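Side-chain contacts in Alpha/beta hydrolase fold protein (Ochrobactrum, PDB 4G9E), which hydrolyses N-acyl homoserine lactones, the signals of bacterial quorum sensing, with an alpha/beta hydrolase fold: residues A41-G46 / E257-L262; R73-E78 / R179-A184; Q136-K139 / D143-L146. One frame throughout, in Å; residues are numbered along the deposited sequence.

The three contacts are nested along the chain. Contact 3 (136-139 with 143-146) lies inside the loop closed by contact 2 (73-78 with 179-184), and contact 2 inside the loop closed by contact 1 (41-46 with 257-262). Contact 1 joins two helices that pack by the central sheet. Its centre is about 27 Å from that of contact 2, across the middle of the chain, and about 26 Å from that of contact 3. Contacts 2 and 3 are closer, with centres about 18 Å apart and nearest atoms about 6 Å apart. Both contribute residues to the N-butanoyl-L-homoserine pocket, whereas contact 1 is structural packing.

Contact 1: A41-G46 / E257-L262; sequences APQLEG and EFDAYL
The carboxamide of Gln43 meets two flat groups, the carboxylate of Asp259 and the ring of Phe258. Its NE2 comes obliquely to the ring, 3.8 Å from Phe258 CD2, with amide and ring planes steeply inclined to each other. On the carboxylate side NE2 donates to Asp259 OD1 at 3.0 Å, and the bond is nearly straight, with an N-H...O angle of 171°. The acceptor lies close to the amide plane. The donor meets OD1 on its syn side, slightly out of the carboxylate plane, and the two planes stand nearly perpendicular.

Gln43 reaches across because its chain bends at chi2 (71°). The bend turns the amide toward Asp259, while CG stays against Leu262: Gln43 CG lies 4.1 Å from Leu262 CD2. An apolar touch thus sits beside the polar one. NE2 is also hydrogen-bonded to Phe251 O, so this buried amide nitrogen has two acceptors, which limit its rotation.

The other carboxylate oxygen works through water. One water lies within hydrogen-bonding distance of both Asp259 OD2 and Pro42 O, 2.9 Å from each. A second is bonded to Asp259 OD2 and at most weakly to Pro42 O. The carboxylate therefore links to helix 41-45 both directly and through solvent.

The short helical segments run 11.4 Å apart at closest approach and cross at -58°. The gap is bridged by side chains. Helix 47-51 adds to the packing, as Ile48 touches both Asp259 and Leu262. Phe258 meets Phe99 of strand 97-101 edge-to-face, and Leu44 rests on Val54 and Ala56 of strand 52-57. The contact thus ties helix 41-45 to helix 255-270 beside the parallel strands of the alpha/beta hydrolase sheet.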
ATOM      1  N   ALA A  41      -9.912   3.333   7.477  1.00 10.78           N
ATOM      2  CA  ALA A  41     -11.187   3.848   7.973  1.00 11.77           C
ATOM      3  C   ALA A  41     -11.523   5.271   7.496  1.00 11.12           C
ATOM      4  O   ALA A  41     -12.660   5.537   7.125  1.00 11.59           O
ATOM      5  CB  ALA A  41     -11.231   3.770   9.497  1.00 13.07           C
ATOM      6  N   PRO A  42     -10.550   6.205   7.523  1.00 10.77           N
ATOM      7  CA  PRO A  42     -10.931   7.568   7.112  1.00 10.72           C
ATOM      8  C   PRO A  42     -11.442   7.642   5.672  1.00 10.92           C
ATOM      9  O   PRO A  42     -12.333   8.437   5.373  1.00 12.21           O
ATOM     10  CB  PRO A  42      -9.626   8.358   7.253  1.00 12.92           C
ATOM     11  CG  PRO A  42      -8.840   7.605   8.278  1.00 14.86           C
ATOM     12  CD  PRO A  42      -9.175   6.154   8.049  1.00 12.75           C
ATOM     13  N   GLN A  43     -10.875   6.823   4.793  1.00  9.39           N
ATOM     14  CA  GLN A  43     -11.297   6.779   3.403  1.00  9.42           C
ATOM     15  C   GLN A  43     -12.543   5.922   3.233  1.00 10.04           C
ATOM     16  O   GLN A  43     -13.487   6.337   2.565  1.00 12.70           O
ATOM     17  CB  GLN A  43     -10.159   6.293   2.508  1.00  9.45           C
ATOM     18  CG  GLN A  43      -9.054   7.322   2.333  1.00  9.21           C
ATOM     19  CD  GLN A  43      -8.227   7.521   3.589  1.00  8.91           C
ATOM     20  OE1 GLN A  43      -7.834   6.554   4.234  1.00  9.32           O
ATOM     21  NE2 GLN A  43      -7.965   8.776   3.938  1.00  9.11           N
ATOM     22  N   LEU A  44     -12.559   4.742   3.846  1.00 10.23           N
ATOM     23  CA  LEU A  44     -13.722   3.863   3.764  1.00 11.28           C
ATOM     24  C   LEU A  44     -15.003   4.556   4.202  1.00 12.40           C
ATOM     25  O   LEU A  44     -16.033   4.429   3.552  1.00 13.56           O
ATOM     26  CB  LEU A  44     -13.514   2.616   4.623  1.00 11.13           C
ATOM     27  CG  LEU A  44     -12.580   1.544   4.056  1.00 11.85           C
ATOM     28  CD1 LEU A  44     -12.044   0.653   5.165  1.00 12.24           C
ATOM     29  CD2 LEU A  44     -13.292   0.717   2.989  1.00 12.29           C
ATOM     30  N   GLU A  45     -14.926   5.276   5.316  1.00 12.45           N
ATOM     31  CA  GLU A  45     -16.104   5.830   5.973  1.00 14.68           C
ATOM     32  C   GLU A  45     -16.362   7.298   5.643  1.00 14.95           C
ATOM     33  O   GLU A  45     -17.414   7.838   5.982  1.00 18.63           O
ATOM     34  CB  GLU A  45     -15.967   5.679   7.487  1.00 17.55           C
ATOM     35  CG  GLU A  45     -15.793   4.247   7.955  1.00 21.07           C
ATOM     36  CD  GLU A  45     -15.526   4.157   9.446  1.00 25.36           C
ATOM     37  OE1 GLU A  45     -15.602   5.203  10.127  1.00 27.78           O
ATOM     38  OE2 GLU A  45     -15.235   3.043   9.929  1.00 26.56           O
ATOM     39  N   GLY A  46     -15.401   7.942   4.993  1.00 12.62           N
ATOM     40  CA  GLY A  46     -15.502   9.354   4.676  1.00 12.80           C
ATOM     41  C   GLY A  46     -15.924   9.642   3.251  1.00 12.72           C
ATOM     42  O   GLY A  46     -16.508   8.794   2.574  1.00 13.30           O
ATOM     43  N   GLU A 257      -6.268  16.775   3.737  1.00 10.61           N
ATOM     44  CA  GLU A 257      -5.260  17.120   2.743  1.00 11.23           C
ATOM     45  C   GLU A 257      -4.913  15.928   1.851  1.00  9.87           C
ATOM     46  O   GLU A 257      -4.793  16.058   0.629  1.00 11.45           O
ATOM     47  CB  GLU A 257      -4.004  17.685   3.399  1.00 14.48           C
ATOM     48  CG  GLU A 257      -3.013  18.231   2.393  1.00 18.44           C
ATOM     49  CD  GLU A 257      -2.001  19.168   3.007  1.00 22.67           C
ATOM     50  OE1 GLU A 257      -0.994  19.464   2.336  1.00 25.82           O
ATOM     51  OE2 GLU A 257      -2.214  19.612   4.153  1.00 23.31           O
ATOM     52  N   PHE A 258      -4.758  14.758   2.460  1.00  9.24           N
ATOM     53  CA  PHE A 258      -4.495  13.557   1.685  1.00  9.40           C
ATOM     54  C   PHE A 258      -5.653  13.266   0.722  1.00  8.75           C
ATOM     55  O   PHE A 258      -5.440  12.956  -0.452  1.00  9.13           O
ATOM     56  CB  PHE A 258      -4.261  12.362   2.606  1.00  9.86           C
ATOM     57  CG  PHE A 258      -4.167  11.058   1.863  1.00  9.58           C
ATOM     58  CD1 PHE A 258      -2.973  10.642   1.297  1.00 10.45           C
ATOM     59  CD2 PHE A 258      -5.299  10.279   1.676  1.00  9.75           C
ATOM     60  CE1 PHE A 258      -2.912   9.451   0.578  1.00 10.61           C
ATOM     61  CE2 PHE A 258      -5.253   9.106   0.960  1.00 10.48           C
ATOM     62  CZ  PHE A 258      -4.060   8.687   0.415  1.00 11.14           C
ATOM     63  N   ASP A 259      -6.878  13.365   1.229  1.00  8.75           N
ATOM     64  CA  ASP A 259      -8.055  13.060   0.430  1.00  9.02           C
ATOM     65  C   ASP A 259      -8.191  14.004  -0.757  1.00  9.26           C
ATOM     66  O   ASP A 259      -8.736  13.614  -1.785  1.00  9.19           O
ATOM     67  CB  ASP A 259      -9.338  13.116   1.267  1.00  9.65           C
ATOM     68  CG  ASP A 259      -9.499  11.929   2.200  1.00 11.08           C
ATOM     69  OD1 ASP A 259      -8.748  10.939   2.082  1.00 11.76           O
ATOM     70  OD2 ASP A 259     -10.416  11.991   3.052  1.00 12.81           O
ATOM     71  N   ALA A 260      -7.725  15.244  -0.624  1.00  9.47           N
ATOM     72  CA  ALA A 260      -7.731  16.155  -1.767  1.00  9.66           C
ATOM     73  C   ALA A 260      -6.915  15.559  -2.917  1.00  8.75           C
ATOM     74  O   ALA A 260      -7.355  15.559  -4.069  1.00  8.89           O
ATOM     75  CB  ALA A 260      -7.191  17.525  -1.369  1.00 10.41           C
ATOM     76  N   TYR A 261      -5.724  15.064  -2.611  1.00  7.68           N
ATOM     77  CA  TYR A 261      -4.910  14.421  -3.636  1.00  7.83           C
ATOM     78  C   TYR A 261      -5.563  13.150  -4.177  1.00  7.38           C
ATOM     79  O   TYR A 261      -5.618  12.942  -5.385  1.00  7.58           O
ATOM     80  CB  TYR A 261      -3.523  14.074  -3.099  1.00  8.59           C
ATOM     81  CG  TYR A 261      -2.628  15.260  -2.880  1.00  8.80           C
ATOM     82  CD1 TYR A 261      -2.048  15.929  -3.950  1.00 11.08           C
ATOM     83  CD2 TYR A 261      -2.348  15.710  -1.598  1.00 10.98           C
ATOM     84  CE1 TYR A 261      -1.219  17.020  -3.748  1.00 12.63           C
ATOM     85  CE2 TYR A 261      -1.517  16.794  -1.389  1.00 12.61           C
ATOM     86  CZ  TYR A 261      -0.954  17.442  -2.468  1.00 12.83           C
ATOM     87  OH  TYR A 261      -0.132  18.525  -2.270  1.00 16.78           O
ATOM     88  N   LEU A 262      -6.026  12.280  -3.284  1.00  7.61           N
ATOM     89  CA  LEU A 262      -6.576  11.007  -3.712  1.00  7.03           C
ATOM     90  C   LEU A 262      -7.825  11.210  -4.564  1.00  7.41           C
ATOM     91  O   LEU A 262      -7.968  10.579  -5.608  1.00  7.79           O
ATOM     92  CB  LEU A 262      -6.865  10.120  -2.503  1.00  8.08           C
ATOM     93  CG  LEU A 262      -7.468   8.751  -2.817  1.00  8.50           C
ATOM     94  CD1 LEU A 262      -6.593   7.958  -3.786  1.00  9.22           C
ATOM     95  CD2 LEU A 262      -7.726   7.978  -1.529  1.00  9.62           C
TER
HETATM   96  O   HOH W   1     -12.511   9.985   2.914  1.00 13.05           O
HETATM   97  O   HOH W   2     -11.534  11.776   5.721  0.86 34.52           O

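Contact 2: R73-E78 / R179-A184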
ATOM      1  N   ARG A  73       5.206 -18.873  -1.156  1.00 10.67           N
ATOM      2  CA  ARG A  73       4.605 -18.295  -2.346  1.00 11.67           C
ATOM      3  C   ARG A  73       4.081 -16.891  -2.080  1.00 11.56           C
ATOM      4  O   ARG A  73       4.220 -15.998  -2.911  1.00 14.47           O
ATOM      5  CB  ARG A  73       3.453 -19.174  -2.814  1.00 12.21           C
ATOM      6  CG  ARG A  73       2.718 -18.628  -4.013  1.00 12.99           C
ATOM      7  CD  ARG A  73       1.411 -19.364  -4.230  1.00 13.66           C
ATOM      8  NE  ARG A  73       0.684 -18.799  -5.361  1.00 13.29           N
ATOM      9  CZ  ARG A  73      -0.638 -18.729  -5.439  1.00 13.56           C
ATOM     10  NH1 ARG A  73      -1.384 -19.185  -4.445  1.00 14.89           N
ATOM     11  NH2 ARG A  73      -1.212 -18.190  -6.505  1.00 13.94           N
ATOM     12  N   SER A  74       3.457 -16.700  -0.924  1.00 10.17           N
ATOM     13  CA  SER A  74       2.639 -15.509  -0.694  1.00  9.86           C
ATOM     14  C   SER A  74       3.360 -14.295  -0.124  1.00  8.98           C
ATOM     15  O   SER A  74       3.016 -13.157  -0.461  1.00  9.41           O
ATOM     16  CB  SER A  74       1.471 -15.852   0.229  1.00 11.75           C
ATOM     17  OG  SER A  74       0.636 -16.829  -0.350  1.00 13.35           O
ATOM     18  N   TYR A  75       4.320 -14.529   0.766  1.00  8.69           N
ATOM     19  CA  TYR A  75       4.892 -13.437   1.545  1.00  8.98           C
ATOM     20  C   TYR A  75       6.064 -12.791   0.813  1.00  8.34           C
ATOM     21  O   TYR A  75       7.233 -13.003   1.152  1.00  9.65           O
ATOM     22  CB  TYR A  75       5.323 -13.932   2.919  1.00  9.10           C
ATOM     23  CG  TYR A  75       4.209 -14.405   3.829  1.00  9.25           C
ATOM     24  CD1 TYR A  75       2.904 -13.936   3.700  1.00  9.18           C
ATOM     25  CD2 TYR A  75       4.485 -15.289   4.862  1.00  9.36           C
ATOM     26  CE1 TYR A  75       1.910 -14.360   4.570  1.00  9.76           C
ATOM     27  CE2 TYR A  75       3.506 -15.713   5.733  1.00  9.86           C
ATOM     28  CZ  TYR A  75       2.217 -15.239   5.589  1.00  9.14           C
ATOM     29  OH  TYR A  75       1.218 -15.649   6.442  1.00 10.34           O
ATOM     30  N   SER A  76       5.733 -12.022  -0.216  1.00  8.14           N
ATOM     31  CA  SER A  76       6.715 -11.262  -0.970  1.00  7.52           C
ATOM     32  C   SER A  76       5.952 -10.191  -1.717  1.00  6.97           C
ATOM     33  O   SER A  76       4.745 -10.308  -1.920  1.00  7.22           O
ATOM     34  CB  SER A  76       7.469 -12.147  -1.964  1.00  9.01           C
ATOM     35  OG  SER A  76       6.614 -12.565  -3.014  1.00  9.37           O
ATOM     36  N   MET A  77       6.643  -9.149  -2.145  1.00  7.25           N
ATOM     37  CA  MET A  77       5.951  -8.097  -2.870  1.00  7.56           C
ATOM     38  C   MET A  77       5.205  -8.648  -4.092  1.00  7.43           C
ATOM     39  O   MET A  77       4.055  -8.287  -4.345  1.00  7.97           O
ATOM     40  CB  MET A  77       6.925  -6.982  -3.232  1.00  7.74           C
ATOM     41  CG  MET A  77       7.368  -6.201  -2.002  1.00  7.85           C
ATOM     42  SD  MET A  77       8.891  -5.318  -2.287  1.00  8.40           S
ATOM     43  CE  MET A  77       9.027  -4.413  -0.744  1.00  9.67           C
ATOM     44  N   GLU A  78       5.855  -9.540  -4.836  1.00  7.21           N
ATOM     45  CA  GLU A  78       5.237 -10.128  -6.016  1.00  7.47           C
ATOM     46  C   GLU A  78       4.143 -11.140  -5.646  1.00  7.23           C
ATOM     47  O   GLU A  78       3.132 -11.229  -6.340  1.00  7.53           O
ATOM     48  CB  GLU A  78       6.297 -10.723  -6.949  1.00  8.93           C
ATOM     49  CG  GLU A  78       7.093 -11.897  -6.383  1.00 10.15           C
ATOM     50  CD  GLU A  78       8.355 -11.507  -5.611  1.00  9.54           C
ATOM     51  OE1 GLU A  78       8.456 -10.383  -5.066  1.00  8.89           O
ATOM     52  OE2 GLU A  78       9.255 -12.362  -5.542  1.00 11.55           O
ATOM     53  N   ARG A 179      -0.862  -9.121  15.594  1.00 14.93           N
ATOM     54  CA  ARG A 179      -1.420 -10.285  14.903  1.00 14.58           C
ATOM     55  C   ARG A 179      -0.535 -10.792  13.773  1.00 13.31           C
ATOM     56  O   ARG A 179      -0.476 -11.988  13.522  1.00 13.31           O
ATOM     57  CB  ARG A 179      -2.821  -9.982  14.356  1.00 15.27           C
ATOM     58  CG  ARG A 179      -3.410 -11.079  13.459  1.00 15.23           C
ATOM     59  CD  ARG A 179      -2.969 -10.891  12.007  1.00 13.98           C
ATOM     60  NE  ARG A 179      -3.493 -11.887  11.073  1.00 14.30           N
ATOM     61  CZ  ARG A 179      -2.899 -13.048  10.804  1.00 13.23           C
ATOM     62  NH1 ARG A 179      -3.435 -13.876   9.914  1.00 13.67           N
ATOM     63  NH2 ARG A 179      -1.775 -13.380  11.426  1.00 12.97           N
ATOM     64  N   THR A 180       0.135  -9.879  13.082  1.00 12.13           N
ATOM     65  CA  THR A 180       0.834 -10.218  11.847  1.00 11.63           C
ATOM     66  C   THR A 180       1.718 -11.454  12.000  1.00 11.77           C
ATOM     67  O   THR A 180       2.483 -11.576  12.954  1.00 12.77           O
ATOM     68  CB  THR A 180       1.702  -9.051  11.381  1.00 12.14           C
ATOM     69  OG1 THR A 180       0.901  -7.866  11.342  1.00 11.84           O
ATOM     70  CG2 THR A 180       2.280  -9.315   9.995  1.00 12.12           C
ATOM     71  N   ASP A 181       1.598 -12.367  11.044  1.00 11.61           N
ATOM     72  CA  ASP A 181       2.477 -13.526  10.930  1.00 12.05           C
ATOM     73  C   ASP A 181       3.895 -13.001  10.703  1.00 11.99           C
ATOM     74  O   ASP A 181       4.206 -12.477   9.636  1.00 12.27           O
ATOM     75  CB  ASP A 181       2.001 -14.369   9.740  1.00 12.40           C
ATOM     76  CG  ASP A 181       2.793 -15.651   9.540  1.00 12.50           C
ATOM     77  OD1 ASP A 181       3.821 -15.867  10.215  1.00 13.58           O
ATOM     78  OD2 ASP A 181       2.374 -16.442   8.671  1.00 12.50           O
ATOM     79  N   GLY A 182       4.760 -13.135  11.705  1.00 12.78           N
ATOM     80  CA  GLY A 182       6.096 -12.575  11.609  1.00 13.15           C
ATOM     81  C   GLY A 182       6.938 -13.163  10.488  1.00 11.87           C
ATOM     82  O   GLY A 182       7.866 -12.520   9.994  1.00 12.48           O
ATOM     83  N   ARG A 183       6.629 -14.390  10.085  1.00 11.76           N
ATOM     84  CA  ARG A 183       7.303 -14.984   8.932  1.00 11.99           C
ATOM     85  C   ARG A 183       7.154 -14.099   7.703  1.00 11.80           C
ATOM     86  O   ARG A 183       8.046 -14.044   6.857  1.00 12.26           O
ATOM     87  CB  ARG A 183       6.746 -16.373   8.627  1.00 12.48           C
ATOM     88  CG  ARG A 183       6.955 -17.365   9.751  1.00 13.89           C
ATOM     89  CD  ARG A 183       6.284 -18.697   9.460  1.00 14.91           C
ATOM     90  NE  ARG A 183       4.849 -18.533   9.262  1.00 14.85           N
ATOM     91  CZ  ARG A 183       4.033 -19.500   8.863  1.00 15.19           C
ATOM     92  NH1 ARG A 183       4.513 -20.715   8.621  1.00 15.72           N
ATOM     93  NH2 ARG A 183       2.739 -19.253   8.706  1.00 15.89           N
ATOM     94  N   ALA A 184       6.021 -13.411   7.603  1.00 10.72           N
ATOM     95  CA  ALA A 184       5.767 -12.552   6.459  1.00 10.35           C
ATOM     96  C   ALA A 184       6.748 -11.384   6.417  1.00  9.97           C
ATOM     97  O   ALA A 184       7.187 -10.983   5.344  1.00 10.28           O
ATOM     98  CB  ALA A 184       4.324 -12.056   6.462  1.00 10.99           C
TER
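Tyr75 and Ala184 bring the two backbones within 5.1 Å, CA to CA, where Tyr75 centres an inverse gamma turn and Asp181 is the N-cap of helix 182-194. The methyl of Ala184 sits over the centre of the Tyr75 ring in a CH-pi contact, with CB 3.5 Å from the ring centroid. At the ring's edge, Tyr75 OH donates to Asp181 OD2 at 2.6 Å. Ring and carboxylate planes are almost perpendicular (87°). The hydroxyl also bonds to Ala68 N.

With chi1 at -177°, the Asp181 carboxylate swings opposite the backbone N and reaches both Tyr75 and Arg183. Arg183 grips it side-on, NE to OD1 and NH2 to OD2, in a salt bridge. OD1 also accepts from Arg183 N, the capping bond. Replacing Asp181 with an alanine would probably leave the Arg183 guanidinium without its charged mate and the first turn of helix 182-194 without its cap.

The segment 73-78 also supplies Met77 to the ligand pocket. On Asp181 OD2 the two donors come from opposite faces of the carboxylate plane: Tyr75 OH on the anti side, Arg183 NH2 on the syn side at 2.8 Å.

Contact 3: Q136-K139 / D143-L146; sequences QGFK and DMAL. With C4L (N-butanoyl-L-homoserine), chain C.
Met144 lays its terminal methyl over one face of the Phe138 ring, and this is the tight part of the contact. Met144 CE is 3.5 Å from Phe138 CD1 and sits off centre, toward the rim. It makes a CH-pi contact, 3.8 Å from the ring centroid. The sulfur is further off and oblique, with Met144 SD 4.5 Å from the centroid of the Phe138 ring, a Met-aromatic contact. The thioether reaches the ring because the Met144 chain bends at chi2 (66°). Phe221 also touches Met144, and Pro127 touches Phe138.

On the looser, partly exposed side, Lys139 comes close to Met144 with its backbone alone, its O 3.5 Å from Met144 CG. The Lys139 side chain leads away, and its NZ forms a salt bridge with Glu223.

Phe138 and Met144 both belong to the pocket of N-butanoyl-L-homoserine. Met144 SD is 3.7 Å from C1 of the ligand, the carbon that bears its hydroxyl. Phe138 CZ is 4.0 Å from C8, the end of the acyl chain. Polar groups of the ligand are held by other residues, among them Asn33 N, Leu103 N, His248 NE2 and Tyr160 OH. The ring and thioether both offer uncharged surface, consistent with van der Waals contact to the ligand, while these hydrogen bonds come from other residues.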
ATOM      1  N   GLN A 136      19.544   3.621  -0.096  1.00 12.75           N
ATOM      2  CA  GLN A 136      19.346   4.990  -0.570  1.00 12.98           C
ATOM      3  C   GLN A 136      17.910   5.482  -0.418  1.00 12.52           C
ATOM      4  O   GLN A 136      17.674   6.642  -0.105  1.00 13.86           O
ATOM      5  CB  GLN A 136      19.768   5.115  -2.031  1.00 14.85           C
ATOM      6  CG  GLN A 136      21.245   4.888  -2.260  1.00 18.14           C
ATOM      7  CD  GLN A 136      21.565   4.637  -3.715  1.00 23.04           C
ATOM      8  OE1 GLN A 136      21.249   5.452  -4.580  1.00 25.64           O
ATOM      9  NE2 GLN A 136      22.191   3.499  -3.997  1.00 24.97           N
ATOM     10  N   GLY A 137      16.946   4.601  -0.643  1.00 11.66           N
ATOM     11  CA  GLY A 137      15.556   5.016  -0.660  1.00 12.49           C
ATOM     12  C   GLY A 137      14.916   5.109   0.709  1.00 11.52           C
ATOM     13  O   GLY A 137      13.929   5.824   0.891  1.00 12.40           O
ATOM     14  N   PHE A 138      15.472   4.368   1.663  1.00 11.38           N
ATOM     15  CA  PHE A 138      14.953   4.311   3.018  1.00 11.62           C
ATOM     16  C   PHE A 138      15.932   4.933   3.998  1.00 12.85           C
ATOM     17  O   PHE A 138      17.144   4.879   3.801  1.00 14.51           O
ATOM     18  CB  PHE A 138      14.681   2.866   3.444  1.00 11.56           C
ATOM     19  CG  PHE A 138      13.560   2.205   2.687  1.00 11.27           C
ATOM     20  CD1 PHE A 138      12.243   2.388   3.075  1.00 11.84           C
ATOM     21  CD2 PHE A 138      13.824   1.394   1.591  1.00 11.03           C
ATOM     22  CE1 PHE A 138      11.208   1.775   2.380  1.00 11.37           C
ATOM     23  CE2 PHE A 138      12.786   0.786   0.888  1.00 11.25           C
ATOM     24  CZ  PHE A 138      11.483   0.974   1.290  1.00 11.28           C
ATOM     25  N   LYS A 139      15.385   5.504   5.064  1.00 13.66           N
ATOM     26  CA  LYS A 139      16.179   6.029   6.157  1.00 14.27           C
ATOM     27  C   LYS A 139      16.519   4.895   7.111  1.00 14.21           C
ATOM     28  O   LYS A 139      15.637   4.196   7.597  1.00 15.26           O
ATOM     29  CB  LYS A 139      15.386   7.107   6.900  1.00 14.40           C
ATOM     30  CG  LYS A 139      15.115   8.367   6.092  1.00 14.85           C
ATOM     31  CD  LYS A 139      14.267   9.347   6.883  1.00 15.54           C
ATOM     32  CE  LYS A 139      13.983  10.625   6.100  1.00 16.66           C
ATOM     33  NZ  LYS A 139      15.210  11.427   5.819  1.00 16.53           N
ATOM     34  N   ASP A 143      13.254   1.425  13.739  1.00 16.81           N
ATOM     35  CA  ASP A 143      11.953   0.935  13.323  1.00 15.67           C
ATOM     36  C   ASP A 143      12.011   0.375  11.906  1.00 15.58           C
ATOM     37  O   ASP A 143      11.359  -0.623  11.597  1.00 16.21           O
ATOM     38  CB  ASP A 143      10.906   2.034  13.462  1.00 17.05           C
ATOM     39  CG  ASP A 143      10.618   2.363  14.910  1.00 18.38           C
ATOM     40  OD1 ASP A 143      10.328   1.419  15.670  1.00 20.00           O
ATOM     41  OD2 ASP A 143      10.698   3.551  15.293  1.00 20.52           O
ATOM     42  N   MET A 144      12.805   1.013  11.054  1.00 16.39           N
ATOM     43  CA  MET A 144      13.051   0.503   9.713  1.00 16.43           C
ATOM     44  C   MET A 144      13.622  -0.910   9.793  1.00 17.76           C
ATOM     45  O   MET A 144      13.301  -1.773   8.975  1.00 18.45           O
ATOM     46  CB  MET A 144      14.014   1.426   8.964  1.00 17.47           C
ATOM     47  CG  MET A 144      14.309   0.996   7.543  1.00 17.50           C
ATOM     48  SD  MET A 144      12.865   1.101   6.473  1.00 18.23           S
ATOM     49  CE  MET A 144      13.255  -0.174   5.285  1.00 20.16           C
ATOM     50  N   ALA A 145      14.465  -1.140  10.795  1.00 18.48           N
ATOM     51  CA  ALA A 145      15.093  -2.437  10.996  1.00 18.95           C
ATOM     52  C   ALA A 145      14.071  -3.525  11.322  1.00 18.81           C
ATOM     53  O   ALA A 145      14.294  -4.700  11.043  1.00 22.67           O
ATOM     54  CB  ALA A 145      16.144  -2.346  12.093  1.00 20.45           C
ATOM     55  N   LEU A 146      12.951  -3.130  11.919  1.00 15.82           N
ATOM     56  CA  LEU A 146      11.909  -4.077  12.309  1.00 14.40           C
ATOM     57  C   LEU A 146      11.094  -4.610  11.127  1.00 14.38           C
ATOM     58  O   LEU A 146      10.426  -5.634  11.251  1.00 14.39           O
ATOM     59  CB  LEU A 146      10.958  -3.441  13.328  1.00 14.72           C
ATOM     60  CG  LEU A 146      11.547  -3.158  14.709  1.00 16.33           C
ATOM     61  CD1 LEU A 146      10.519  -2.448  15.576  1.00 16.80           C
ATOM     62  CD2 LEU A 146      12.014  -4.444  15.373  1.00 17.58           C
TER
HETATM   63  O1  C4L C 301       5.074   0.576   6.398  0.72  9.92           O
HETATM   64  C4  C4L C 301       5.572  -0.293   5.642  0.85  9.36           C
HETATM   65  O2  C4L C 301       4.889  -1.024   4.890  0.85  8.67           O
HETATM   66  C3  C4L C 301       7.068  -0.500   5.643  0.91 10.65           C
HETATM   67  C2  C4L C 301       7.809   0.769   6.084  0.84 11.51           C
HETATM   68  C1  C4L C 301       9.224   0.477   6.556  0.63 12.25           C
HETATM   69  O3  C4L C 301       9.191  -0.194   7.826  0.69 12.69           O
HETATM   70  N1  C4L C 301       7.580  -0.884   4.323  0.94 10.48           N
HETATM   71  C5  C4L C 301       7.963  -2.132   4.037  0.91  9.72           C
HETATM   72  O4  C4L C 301       7.936  -3.049   4.849  0.84  9.91           O
HETATM   73  C6  C4L C 301       8.467  -2.384   2.635  1.00 10.69           C
HETATM   74  C7  C4L C 301       9.776  -3.164   2.702  0.65 12.02           C
HETATM   75  C8  C4L C 301      10.895  -2.371   3.366  0.71 12.15           C